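Local structure of GH127 beta-L-arabinofuranoside (Geobacillus stearothermophilus, 4QK0) at residues A[24-29]-A[367-372]; A[372-377]-A[588-593]; A[463-468]-A[592-597]; A[488-493]-A[554-559]; A[534-539]-A[573-578]. The protein probably hydrolyses beta-L-arabinofuranosides, releasing L-arabinose, as a glycoside hydrolase of family 127. All coordinates share one frame; numbering follows the deposited sequence.

Interaction 1 (A[24-29]-A[367-372])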
# COMPACT_ATOMS: atom_id res chain seq x y z
N LYS A 24 23.47 -29.38 -2.91
CA LYS A 24 24.60 -29.72 -2.05
C LYS A 24 25.27 -28.48 -1.53
O LYS A 24 25.58 -28.39 -0.32
CB LYS A 24 25.63 -30.57 -2.80
CG LYS A 24 26.59 -31.31 -1.86
CD LYS A 24 27.55 -32.23 -2.62
CE LYS A 24 28.68 -31.43 -3.29
NZ LYS A 24 29.67 -30.89 -2.31
N ARG A 25 25.47 -27.50 -2.40
CA ARG A 25 26.00 -26.21 -1.96
C ARG A 25 25.15 -25.58 -0.84
O ARG A 25 25.69 -25.09 0.17
CB ARG A 25 26.16 -25.26 -3.15
CG ARG A 25 27.12 -24.08 -2.89
CD ARG A 25 26.90 -22.96 -3.90
NE ARG A 25 25.61 -22.33 -3.69
CZ ARG A 25 25.36 -21.41 -2.77
NH1 ARG A 25 26.30 -20.98 -1.92
NH2 ARG A 25 24.14 -20.87 -2.71
N TYR A 26 23.83 -25.64 -0.95
CA TYR A 26 22.95 -25.04 0.09
C TYR A 26 23.03 -25.78 1.41
O TYR A 26 23.04 -25.19 2.50
CB TYR A 26 21.49 -24.99 -0.39
CG TYR A 26 21.14 -23.80 -1.29
CD1 TYR A 26 21.06 -22.53 -0.76
CD2 TYR A 26 20.85 -23.97 -2.61
CE1 TYR A 26 20.74 -21.43 -1.54
CE2 TYR A 26 20.50 -22.88 -3.40
CZ TYR A 26 20.45 -21.59 -2.82
OH TYR A 26 20.15 -20.51 -3.58
N ILE A 27 23.10 -27.10 1.32
CA ILE A 27 23.26 -27.91 2.54
C ILE A 27 24.56 -27.61 3.24
O ILE A 27 24.59 -27.47 4.45
CB ILE A 27 23.13 -29.42 2.23
CG1 ILE A 27 21.70 -29.67 1.76
CG2 ILE A 27 23.43 -30.26 3.45
CD1 ILE A 27 21.29 -31.11 1.76
N ASP A 28 25.62 -27.48 2.48
CA ASP A 28 26.91 -27.11 3.05
C ASP A 28 26.86 -25.78 3.74
O ASP A 28 27.44 -25.61 4.82
CB ASP A 28 28.01 -27.10 1.98
CG ASP A 28 28.32 -28.54 1.46
OD1 ASP A 28 27.98 -29.52 2.17
OD2 ASP A 28 28.91 -28.69 0.34
N VAL A 29 26.16 -24.82 3.12
CA VAL A 29 25.97 -23.51 3.75
C VAL A 29 25.19 -23.64 5.03
O VAL A 29 25.52 -23.01 6.06
CB VAL A 29 25.29 -22.52 2.78
CG1 VAL A 29 24.75 -21.33 3.53
CG2 VAL A 29 26.29 -22.07 1.72
N GLY A 367 10.72 -18.78 -4.27
CA GLY A 367 10.38 -18.01 -3.08
C GLY A 367 10.78 -18.51 -1.71
O GLY A 367 10.38 -17.89 -0.70
N THR A 368 11.45 -19.65 -1.65
CA THR A 368 11.97 -20.13 -0.36
C THR A 368 13.43 -19.65 -0.30
O THR A 368 13.78 -18.91 0.58
CB THR A 368 11.96 -21.67 -0.19
OG1 THR A 368 12.58 -22.28 -1.34
CG2 THR A 368 10.55 -22.19 -0.04
N ILE A 369 14.26 -20.16 -1.19
CA ILE A 369 15.65 -19.86 -1.16
C ILE A 369 15.93 -18.35 -1.43
O ILE A 369 17.01 -17.87 -1.12
CB ILE A 369 16.45 -20.77 -2.12
CG1 ILE A 369 15.82 -20.87 -3.45
CG2 ILE A 369 16.58 -22.19 -1.55
CD1 ILE A 369 16.73 -21.49 -4.50
N SER A 370 14.97 -17.64 -2.02
CA SER A 370 15.08 -16.18 -2.13
C SER A 370 15.23 -15.53 -0.77
O SER A 370 15.78 -14.45 -0.67
CB SER A 370 13.85 -15.59 -2.81
OG SER A 370 12.67 -15.79 -2.05
N GLY A 371 14.80 -16.24 0.26
CA GLY A 371 14.90 -15.80 1.62
C GLY A 371 16.29 -15.75 2.27
O GLY A 371 16.42 -15.36 3.44
N MSE A 372 17.31 -16.17 1.54
CA MSE A 372 18.66 -16.12 2.06
C MSE A 372 19.61 -15.63 1.01
O MSE A 372 19.40 -15.81 -0.19
CB MSE A 372 19.18 -17.46 2.67
CG MSE A 372 19.21 -18.61 1.67
SE MSE A 372 20.19 -20.20 2.38
CE MSE A 372 20.25 -19.70 4.27
O HOH W 1 19.66 -18.34 -2.18

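Interaction 2 (A[372-377]-A[588-593])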
# COMPACT_ATOMS: atom_id res chain seq x y z
N MSE A 372 17.31 -16.17 1.54
CA MSE A 372 18.66 -16.12 2.06
C MSE A 372 19.61 -15.63 1.01
O MSE A 372 19.40 -15.81 -0.19
CB MSE A 372 19.18 -17.46 2.67
CG MSE A 372 19.21 -18.61 1.67
SE MSE A 372 20.19 -20.20 2.38
CE MSE A 372 20.25 -19.70 4.27
N ASP A 373 20.68 -14.99 1.50
CA ASP A 373 21.85 -14.68 0.66
C ASP A 373 22.49 -16.00 0.28
O ASP A 373 22.39 -17.00 1.05
CB ASP A 373 22.93 -13.84 1.44
CG ASP A 373 22.66 -12.30 1.47
OD1 ASP A 373 21.78 -11.75 0.74
OD2 ASP A 373 23.40 -11.61 2.23
N LEU A 374 23.19 -15.99 -0.83
CA LEU A 374 23.77 -17.19 -1.35
C LEU A 374 24.70 -17.86 -0.34
O LEU A 374 24.80 -19.07 -0.35
CB LEU A 374 24.49 -16.91 -2.63
CG LEU A 374 23.59 -16.52 -3.79
CD1 LEU A 374 24.43 -15.89 -4.88
CD2 LEU A 374 22.80 -17.72 -4.36
N ASP A 375 25.37 -17.07 0.52
CA ASP A 375 26.32 -17.59 1.53
C ASP A 375 25.69 -17.86 2.88
O ASP A 375 26.39 -18.13 3.86
CB ASP A 375 27.56 -16.64 1.70
CG ASP A 375 27.20 -15.26 2.28
OD1 ASP A 375 26.06 -15.03 2.73
OD2 ASP A 375 28.09 -14.36 2.28
N GLY A 376 24.37 -17.69 2.95
CA GLY A 376 23.65 -17.99 4.16
C GLY A 376 23.82 -17.09 5.36
O GLY A 376 23.35 -17.42 6.47
N LYS A 377 24.42 -15.91 5.19
CA LYS A 377 24.66 -15.05 6.35
C LYS A 377 23.55 -14.09 6.69
O LYS A 377 23.47 -13.65 7.83
CB LYS A 377 25.95 -14.24 6.15
CG LYS A 377 27.18 -15.08 6.34
CD LYS A 377 28.42 -14.31 5.96
CE LYS A 377 29.61 -15.24 6.15
NZ LYS A 377 30.81 -14.71 5.45
N ASP A 588 30.82 -17.87 -13.20
CA ASP A 588 31.36 -17.12 -12.07
C ASP A 588 30.38 -16.13 -11.47
O ASP A 588 30.76 -15.32 -10.62
CB ASP A 588 32.67 -16.41 -12.47
CG ASP A 588 33.72 -17.40 -13.00
OD1 ASP A 588 33.96 -18.43 -12.32
OD2 ASP A 588 34.26 -17.17 -14.11
N LEU A 589 29.13 -16.20 -11.91
CA LEU A 589 28.13 -15.27 -11.45
C LEU A 589 27.18 -15.94 -10.49
O LEU A 589 26.50 -16.89 -10.87
CB LEU A 589 27.40 -14.70 -12.67
CG LEU A 589 26.28 -13.73 -12.37
CD1 LEU A 589 26.83 -12.37 -11.93
CD2 LEU A 589 25.40 -13.59 -13.60
N LEU A 590 27.13 -15.44 -9.26
CA LEU A 590 26.10 -15.81 -8.32
C LEU A 590 26.11 -17.34 -8.08
O LEU A 590 25.06 -18.00 -8.09
CB LEU A 590 24.74 -15.34 -8.87
CG LEU A 590 24.56 -13.81 -8.97
CD1 LEU A 590 23.31 -13.42 -9.77
CD2 LEU A 590 24.50 -13.17 -7.60
N GLU A 591 27.31 -17.87 -7.92
CA GLU A 591 27.60 -19.30 -7.73
C GLU A 591 27.41 -20.14 -8.96
O GLU A 591 27.55 -21.35 -8.90
CB GLU A 591 26.86 -19.90 -6.54
CG GLU A 591 27.18 -19.20 -5.23
CD GLU A 591 28.63 -19.39 -4.76
OE1 GLU A 591 29.29 -20.38 -5.11
OE2 GLU A 591 29.10 -18.53 -3.98
N GLY A 592 27.12 -19.52 -10.10
CA GLY A 592 26.99 -20.28 -11.34
C GLY A 592 25.56 -20.38 -11.77
O GLY A 592 24.83 -21.21 -11.28
N VAL A 593 25.12 -19.51 -12.68
CA VAL A 593 23.73 -19.45 -13.02
C VAL A 593 23.57 -19.26 -14.49
O VAL A 593 24.43 -18.70 -15.14
CB VAL A 593 23.02 -18.31 -12.30
CG1 VAL A 593 23.12 -18.47 -10.80
CG2 VAL A 593 23.54 -16.92 -12.71

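Interaction 3 (A[463-468]-A[592-597])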
# COMPACT_ATOMS: atom_id res chain seq x y z
N TYR A 463 20.10 -30.15 -13.96
CA TYR A 463 18.91 -29.45 -13.54
C TYR A 463 19.26 -28.69 -12.27
O TYR A 463 19.96 -29.22 -11.39
CB TYR A 463 17.85 -30.46 -13.26
CG TYR A 463 16.37 -30.05 -13.31
CD1 TYR A 463 15.74 -29.51 -12.20
CD2 TYR A 463 15.59 -30.40 -14.40
CE1 TYR A 463 14.40 -29.25 -12.23
CE2 TYR A 463 14.24 -30.15 -14.41
CZ TYR A 463 13.65 -29.58 -13.35
OH TYR A 463 12.30 -29.32 -13.39
N PRO A 464 18.78 -27.43 -12.15
CA PRO A 464 17.78 -26.80 -13.00
C PRO A 464 18.29 -26.07 -14.20
O PRO A 464 17.48 -25.48 -14.93
CB PRO A 464 17.14 -25.80 -12.04
CG PRO A 464 18.25 -25.39 -11.18
CD PRO A 464 19.09 -26.62 -10.98
N TRP A 465 19.60 -26.12 -14.46
CA TRP A 465 20.19 -25.33 -15.58
C TRP A 465 19.98 -25.99 -16.91
O TRP A 465 20.11 -25.34 -17.95
CB TRP A 465 21.68 -25.05 -15.35
CG TRP A 465 21.89 -24.49 -14.01
CD1 TRP A 465 22.67 -24.99 -13.04
CD2 TRP A 465 21.28 -23.31 -13.49
NE1 TRP A 465 22.56 -24.22 -11.92
CE2 TRP A 465 21.73 -23.18 -12.17
CE3 TRP A 465 20.41 -22.36 -14.02
CZ2 TRP A 465 21.35 -22.12 -11.35
CZ3 TRP A 465 19.99 -21.30 -13.19
CH2 TRP A 465 20.46 -21.20 -11.87
N ASP A 466 19.65 -27.28 -16.89
CA ASP A 466 19.48 -28.05 -18.12
C ASP A 466 18.43 -29.14 -17.88
O ASP A 466 18.30 -29.66 -16.76
CB ASP A 466 20.86 -28.63 -18.49
CG ASP A 466 20.78 -29.64 -19.58
OD1 ASP A 466 20.64 -29.23 -20.74
OD2 ASP A 466 20.82 -30.84 -19.25
N GLY A 467 17.70 -29.50 -18.94
CA GLY A 467 16.59 -30.41 -18.81
C GLY A 467 16.84 -31.89 -19.10
O GLY A 467 15.89 -32.68 -19.18
N THR A 468 18.10 -32.27 -19.27
CA THR A 468 18.48 -33.66 -19.53
C THR A 468 18.75 -34.37 -18.21
O THR A 468 19.54 -33.92 -17.35
CB THR A 468 19.69 -33.75 -20.46
OG1 THR A 468 19.30 -33.28 -21.78
CG2 THR A 468 20.17 -35.19 -20.59
N GLY A 592 27.12 -19.52 -10.10
CA GLY A 592 26.99 -20.28 -11.34
C GLY A 592 25.56 -20.38 -11.77
O GLY A 592 24.83 -21.21 -11.28
N VAL A 593 25.12 -19.51 -12.68
CA VAL A 593 23.73 -19.45 -13.02
C VAL A 593 23.57 -19.26 -14.49
O VAL A 593 24.43 -18.70 -15.14
CB VAL A 593 23.02 -18.31 -12.30
CG1 VAL A 593 23.12 -18.47 -10.80
CG2 VAL A 593 23.54 -16.92 -12.71
N VAL A 594 22.42 -19.68 -15.02
CA VAL A 594 22.07 -19.30 -16.34
C VAL A 594 21.49 -17.85 -16.27
O VAL A 594 20.67 -17.52 -15.39
CB VAL A 594 21.05 -20.27 -16.96
CG1 VAL A 594 20.53 -19.74 -18.29
CG2 VAL A 594 21.69 -21.63 -17.22
N VAL A 595 21.86 -17.01 -17.23
CA VAL A 595 21.29 -15.66 -17.32
C VAL A 595 20.52 -15.58 -18.59
O VAL A 595 20.76 -16.35 -19.52
CB VAL A 595 22.35 -14.55 -17.29
CG1 VAL A 595 23.20 -14.67 -16.07
CG2 VAL A 595 23.23 -14.63 -18.53
N ILE A 596 19.57 -14.64 -18.66
CA ILE A 596 18.78 -14.42 -19.88
C ILE A 596 19.03 -13.01 -20.39
O ILE A 596 19.07 -12.07 -19.61
CB ILE A 596 17.29 -14.61 -19.59
CG1 ILE A 596 17.02 -16.08 -19.29
CG2 ILE A 596 16.43 -14.10 -20.74
CD1 ILE A 596 15.65 -16.33 -18.79
N THR A 597 19.25 -12.88 -21.70
CA THR A 597 19.59 -11.58 -22.26
C THR A 597 18.73 -11.31 -23.45
O THR A 597 18.24 -12.22 -24.09
CB THR A 597 21.11 -11.45 -22.65
OG1 THR A 597 21.42 -12.35 -23.70
CG2 THR A 597 22.04 -11.74 -21.46

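Interaction 4 (A[488-493]-A[554-559])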
# COMPACT_ATOMS: atom_id res chain seq x y z
N PRO A 488 7.14 -32.09 -15.82
CA PRO A 488 6.89 -30.74 -15.24
C PRO A 488 5.93 -29.93 -16.05
O PRO A 488 5.99 -29.93 -17.28
CB PRO A 488 8.26 -30.08 -15.27
CG PRO A 488 9.22 -31.26 -15.23
CD PRO A 488 8.57 -32.27 -16.11
N GLY A 489 4.96 -29.38 -15.35
CA GLY A 489 3.91 -28.56 -15.97
C GLY A 489 4.47 -27.40 -16.77
O GLY A 489 3.83 -26.96 -17.68
N TRP A 490 5.67 -26.91 -16.44
CA TRP A 490 6.28 -25.81 -17.23
C TRP A 490 6.81 -26.28 -18.58
O TRP A 490 7.08 -25.48 -19.47
CB TRP A 490 7.39 -25.08 -16.44
CG TRP A 490 8.50 -25.96 -15.95
CD1 TRP A 490 8.68 -26.39 -14.69
CD2 TRP A 490 9.59 -26.51 -16.72
NE1 TRP A 490 9.82 -27.17 -14.61
CE2 TRP A 490 10.38 -27.27 -15.85
CE3 TRP A 490 9.95 -26.45 -18.08
CZ2 TRP A 490 11.50 -27.97 -16.28
CZ3 TRP A 490 11.05 -27.13 -18.50
CH2 TRP A 490 11.83 -27.89 -17.60
N CYS A 491 6.93 -27.59 -18.75
CA CYS A 491 7.61 -28.15 -19.90
C CYS A 491 6.65 -28.43 -21.04
O CYS A 491 5.58 -28.88 -20.80
CB CYS A 491 8.24 -29.47 -19.45
SG CYS A 491 9.15 -30.25 -20.75
N ARG A 492 7.06 -28.21 -22.29
CA ARG A 492 6.31 -28.69 -23.47
C ARG A 492 7.24 -29.75 -24.04
O ARG A 492 8.46 -29.55 -24.09
CB ARG A 492 6.17 -27.67 -24.62
CG ARG A 492 5.88 -26.21 -24.34
CD ARG A 492 6.78 -25.29 -25.21
NE ARG A 492 6.58 -23.86 -24.92
CZ ARG A 492 5.70 -23.05 -25.53
NH1 ARG A 492 4.91 -23.49 -26.52
NH2 ARG A 492 5.62 -21.76 -25.15
N GLY A 493 6.69 -30.83 -24.55
CA GLY A 493 7.47 -31.76 -25.36
C GLY A 493 8.52 -32.59 -24.68
O GLY A 493 9.66 -32.78 -25.19
N ARG A 554 12.51 -19.83 -17.10
CA ARG A 554 13.19 -20.92 -17.84
C ARG A 554 13.29 -22.18 -16.99
O ARG A 554 13.85 -22.13 -15.88
CB ARG A 554 14.58 -20.44 -18.21
CG ARG A 554 15.42 -21.46 -18.93
CD ARG A 554 16.76 -20.89 -19.39
NE ARG A 554 17.44 -21.93 -20.17
CZ ARG A 554 18.17 -22.92 -19.66
NH1 ARG A 554 18.38 -23.03 -18.37
NH2 ARG A 554 18.67 -23.82 -20.45
N GLY A 555 12.76 -23.30 -17.47
CA GLY A 555 12.68 -24.48 -16.59
C GLY A 555 11.80 -24.07 -15.43
O GLY A 555 10.84 -23.32 -15.61
N PRO A 556 12.15 -24.49 -14.21
CA PRO A 556 11.40 -24.11 -12.99
C PRO A 556 11.75 -22.72 -12.40
O PRO A 556 11.18 -22.35 -11.38
CB PRO A 556 11.85 -25.19 -11.98
CG PRO A 556 13.28 -25.41 -12.34
CD PRO A 556 13.32 -25.31 -13.86
N ILE A 557 12.70 -22.01 -13.01
CA ILE A 557 13.25 -20.82 -12.41
C ILE A 557 12.67 -19.54 -13.01
O ILE A 557 12.72 -19.33 -14.23
CB ILE A 557 14.78 -20.81 -12.47
CG1 ILE A 557 15.27 -21.85 -11.45
CG2 ILE A 557 15.29 -19.42 -12.08
CD1 ILE A 557 16.76 -22.02 -11.47
N VAL A 558 12.08 -18.76 -12.12
CA VAL A 558 11.58 -17.47 -12.44
C VAL A 558 12.75 -16.48 -12.34
O VAL A 558 13.51 -16.47 -11.36
CB VAL A 558 10.45 -17.05 -11.48
CG1 VAL A 558 9.95 -15.68 -11.83
CG2 VAL A 558 9.28 -18.02 -11.57
N TYR A 559 12.78 -15.60 -13.33
CA TYR A 559 13.84 -14.62 -13.48
C TYR A 559 13.39 -13.21 -13.01
O TYR A 559 12.22 -12.96 -12.85
CB TYR A 559 14.28 -14.62 -14.96
CG TYR A 559 15.28 -15.71 -15.18
CD1 TYR A 559 14.91 -17.04 -15.18
CD2 TYR A 559 16.63 -15.39 -15.27
CE1 TYR A 559 15.86 -18.06 -15.27
CE2 TYR A 559 17.57 -16.37 -15.44
CZ TYR A 559 17.19 -17.72 -15.40
OH TYR A 559 18.16 -18.68 -15.50

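Interaction 5 (A[534-539]-A[573-578])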
# COMPACT_ATOMS: atom_id res chain seq x y z
N VAL A 534 13.31 -20.13 -23.16
CA VAL A 534 12.94 -18.96 -22.33
C VAL A 534 11.47 -18.71 -22.57
O VAL A 534 11.09 -18.54 -23.67
CB VAL A 534 13.72 -17.68 -22.69
CG1 VAL A 534 13.19 -16.46 -21.90
CG2 VAL A 534 15.19 -17.87 -22.37
N GLU A 535 10.67 -18.68 -21.53
CA GLU A 535 9.28 -18.43 -21.69
C GLU A 535 8.88 -17.04 -21.14
O GLU A 535 9.39 -16.59 -20.12
CB GLU A 535 8.47 -19.45 -20.90
CG GLU A 535 8.67 -20.91 -21.29
CD GLU A 535 7.87 -21.36 -22.52
OE1 GLU A 535 7.38 -20.51 -23.33
OE2 GLU A 535 7.78 -22.61 -22.71
N ARG A 536 7.93 -16.41 -21.81
CA ARG A 536 7.28 -15.19 -21.37
C ARG A 536 6.00 -15.60 -20.65
O ARG A 536 5.08 -16.09 -21.28
CB ARG A 536 6.91 -14.32 -22.58
CG ARG A 536 8.05 -13.50 -23.19
CD ARG A 536 7.50 -12.68 -24.38
NE ARG A 536 8.40 -11.68 -24.93
CZ ARG A 536 9.47 -11.95 -25.68
NH1 ARG A 536 9.79 -13.22 -26.01
NH2 ARG A 536 10.23 -10.96 -26.12
N ILE A 537 5.94 -15.42 -19.34
CA ILE A 537 4.78 -15.84 -18.61
C ILE A 537 3.79 -14.68 -18.44
O ILE A 537 4.18 -13.56 -18.05
CB ILE A 537 5.20 -16.36 -17.23
CG1 ILE A 537 6.27 -17.48 -17.36
CG2 ILE A 537 4.00 -16.87 -16.46
CD1 ILE A 537 5.83 -18.68 -18.19
N LYS A 538 2.51 -14.95 -18.69
CA LYS A 538 1.44 -14.02 -18.47
C LYS A 538 0.54 -14.43 -17.32
O LYS A 538 0.27 -15.61 -17.14
CB LYS A 538 0.58 -13.91 -19.72
CG LYS A 538 1.30 -13.35 -20.92
CD LYS A 538 1.71 -11.88 -20.82
CE LYS A 538 0.50 -10.97 -20.50
NZ LYS A 538 0.80 -9.53 -20.35
N ALA A 539 0.08 -13.46 -16.54
CA ALA A 539 -0.85 -13.75 -15.47
C ALA A 539 -2.27 -13.62 -15.95
O ALA A 539 -2.56 -12.87 -16.89
CB ALA A 539 -0.65 -12.87 -14.30
N LEU A 573 11.19 0.14 -18.37
CA LEU A 573 11.79 -0.88 -19.25
C LEU A 573 10.63 -1.63 -19.81
O LEU A 573 9.75 -2.07 -19.07
CB LEU A 573 12.63 -1.89 -18.50
CG LEU A 573 14.15 -1.82 -18.55
CD1 LEU A 573 14.72 -2.98 -17.76
CD2 LEU A 573 14.70 -1.88 -19.94
N PHE A 574 10.62 -1.76 -21.13
CA PHE A 574 9.54 -2.33 -21.87
C PHE A 574 10.12 -3.44 -22.72
O PHE A 574 11.11 -3.24 -23.45
CB PHE A 574 8.81 -1.26 -22.70
CG PHE A 574 8.20 -0.17 -21.85
CD1 PHE A 574 8.97 0.89 -21.38
CD2 PHE A 574 6.87 -0.22 -21.49
CE1 PHE A 574 8.43 1.87 -20.58
CE2 PHE A 574 6.32 0.74 -20.69
CZ PHE A 574 7.10 1.80 -20.23
N LEU A 575 9.53 -4.62 -22.62
CA LEU A 575 10.00 -5.76 -23.34
C LEU A 575 9.10 -5.94 -24.50
O LEU A 575 7.94 -6.29 -24.32
CB LEU A 575 10.01 -6.99 -22.41
CG LEU A 575 10.56 -8.26 -23.05
CD1 LEU A 575 12.03 -8.10 -23.45
CD2 LEU A 575 10.48 -9.47 -22.11
N PRO A 576 9.57 -5.70 -25.72
CA PRO A 576 8.71 -6.01 -26.87
C PRO A 576 8.45 -7.50 -27.03
O PRO A 576 9.31 -8.32 -26.68
CB PRO A 576 9.51 -5.54 -28.07
CG PRO A 576 10.68 -4.83 -27.54
CD PRO A 576 10.91 -5.29 -26.13
N ARG A 577 7.26 -7.84 -27.51
CA ARG A 577 6.83 -9.27 -27.71
C ARG A 577 7.80 -10.04 -28.61
O ARG A 577 8.01 -11.23 -28.41
CB ARG A 577 5.37 -9.40 -28.29
CG ARG A 577 5.13 -8.88 -29.72
CD ARG A 577 5.29 -7.36 -29.78
NE ARG A 577 6.57 -6.82 -30.29
CZ ARG A 577 6.89 -5.52 -30.20
NH1 ARG A 577 6.06 -4.65 -29.61
NH2 ARG A 577 8.03 -5.07 -30.70
N ASP A 578 8.37 -9.36 -29.58
CA ASP A 578 9.19 -10.01 -30.59
C ASP A 578 10.64 -10.11 -30.24
O ASP A 578 11.38 -10.69 -31.01
CB ASP A 578 9.13 -9.23 -31.90
CG ASP A 578 9.74 -7.80 -31.76
OD1 ASP A 578 10.74 -7.60 -31.03
OD2 ASP A 578 9.19 -6.87 -32.40

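Interaction 1 (A[24-29]-A[367-372])
Y26 on helix 22-42 and I369 in the short 3-10 segment 369-371 are the nearest backbone pair, their CA atoms 9.0 Å apart, so side chains must fill the gap. The long phenol of Y26 does most of this: with chi1 at -82°, CG anti to the carbonyl carbon, the ring extends from the helix to the 3-10 turn. I369 suits its place because it is branched: CG2 sits over one ring face as a CH-pi partner, 4.3 Å from the centroid and 16° off the normal, while CD1 touches Y26 OH at 3.7 Å. M372, a selenomethionine, comes to the ring's edge instead. Its SE is 4.0 Å from Y26 CD1, a Met-aromatic contact that its flexible, unbranched chain allows. F22 meets the ring edge-to-face, and I421 of helix 413-422 and Y631 also pack against Y26. One water, in the ring plane, hydrogen-bonds with Y26 OH (2.6 Å) and donates to I369 O (2.9 Å). The phenol thus serves two chemistries: I369 and the selenium of M372 pack its ring, with R25 NH2 over the face opposite I369, and its hydroxyl finds a polar partner in the bridging water.

Interaction 2 (A[372-377]-A[588-593])
L374 and L590 meet with their side chains at about a right angle, a single methyl of one pressed against the other residue near its root. CD1 of L374 is the atom that arrives, 3.8 Å from both L590 CA and L590 CD2. It therefore fits into the corner between the backbone and the side chain of L590. L374 CD1 is also 4.3 Å from E591 CG, so that glutamate contributes its carbon chain here while the residue as a whole remains exposed. Each leucine rides on a beta turn. L374 belongs to a type I turn from D373 to G376, closed by G376 N to D373 O at 2.8 Å. An Asx turn overlaps its end, D375 OD1 accepting from K377 N at 3.1 Å and being met from above the carboxylate plane. L590 and E591 are the central residues of a type I' turn from L589 to G592, and both have the positive phi this turn demands; G592, with phi 107°, leaves it in a conformation suited to glycine. Around the contact, helix 22-42 supplies Y26 against L374 and R25, which hydrogen-bonds to L374 O and packs on E591. I628 of strand 620-629 supports L590 where strands 574-586 and 593-603 are joined.

Interaction 3 (A[463-468]-A[592-597])
W465 lays its indole against the start of strand 593-603. V593 CA is a CH-pi partner over the six-membered ring, 4.0 Å from its centroid and 16° off the normal. Over the same face, nearer the rim, V594 N comes within 3.4 Å of W465 CZ3. V594 CG2 packs beside W465 CE3 at 3.5 Å, swung toward the ring by a chi1 of 171°. V593 CB adds an apolar touch at W465 CH2. Compact, beta-branched valines suit a strand that must receive a broad ring closely. P464, after a cis peptide bond, backs the indole with CG over the centre of the opposite face. Further out, W465 O accepts from R554 NH1, I557 and Y559 touch the ring, and an Asx turn from D466 OD2 to T468 N (3.1 Å) shapes the loop toward strand 468-475. Dispersion and CH-pi forces thus dominate the contact, with a large ring fitted closely between proline and strand backbone where middle and C-terminal regions meet.

Interaction 4 (A[488-493]-A[554-559])
The indole of W490 is covered on both faces. On one, the backbone of G555 and P556 lies nearly flat: G555 CA stands over the six-membered ring, 3.4 Å from its centroid and 1° off the normal, a CH-pi contact. G555 C follows at 3.5 Å from W490 CE2, and P556 N is 3.6 Å from W490 NE1. On the opposite face P488 CB and C491 CB lie toward the rim, contributed by the type I turn from P488 to C491 that carries the tryptophan. Chi1 of 56° folds the indole back over these two neighbours. Glycine suits position 555 because of its positive phi (61°), as the type II' turn from R554 to I557 needs, and because there is no room for a CB beside P556 CD; its CA faces the ring. P556, next in that turn, adds CD, 4.0 Å from W490 CZ2. The one polar atom of the indole, NE1, donates to E361 OE1 of helix 354-365, which also packs on P556; Y463 and Q553 flank the tryptophan. The contact thus sets the loop between strands 479-486 and 495-498 against the hairpin of strands 549-554 and 557-562, beside that helix.

Interaction 5 (A[534-539]-A[573-578])
R536 reaches across from strand 534-539, its CB pointing toward segment 573-578, and a chi1 of -80° sets off its chain, extended from CG to NE, in that direction. R536 NE passes L575 CD2 at 4.1 Å and lies nearer R577 O (3.5 Å), which R536 NH1 also approaches (3.6 Å). CZ meets R577 O at 3.2 Å; this oxygen sits over the centre of one guanidinium face, a position probably favoured by the positive charge, although the angle to NH2 is too poor for a hydrogen bond. NH2 at the tip donates to P576 O (2.9 Å, angle 141° at the hydrogen); it lies in the carbonyl plane, while the oxygen is tilted 24° from the guanidinium plane. NH2 also bonds to A579 O. Arginine suits this place because one flat, charged group can serve several backbone carbonyls of a turning chain. The end of R577 leads away and pairs with D578, R577 NH2 to D578 OD2 at 2.7 Å, though both are poorly ordered. V550 of strand 549-554, antiparallel to 534-539, touches R536 and L575. K538 and A539 pair antiparallel with a strand of the second subunit, extending the sheet across the interface.

Overall arrangement
Interaction 1 lies within the catalytic range; interactions 2 to 4 join different ranges, 2 catalytic with C-terminal, 3 and 4 middle with C-terminal. Interactions 1 and 2, centres 9 Å apart, share M372 and touch where V29 CG1 packs on G376 CA (3.6 Å). Interaction 2 passes on to interaction 3 through G592 and V593, over 14 Å between centres. Interactions 3 and 4, two tryptophan joints with centres 11 Å apart, are linked by Y559 OH to V594 O (2.8 Å). Interaction 5 lies beside the subunit interface, about 28 Å from interaction 1 between centres, and reaches interaction 4 through the salt bridge of R492 NE with E535 OE2 (2.8 Å).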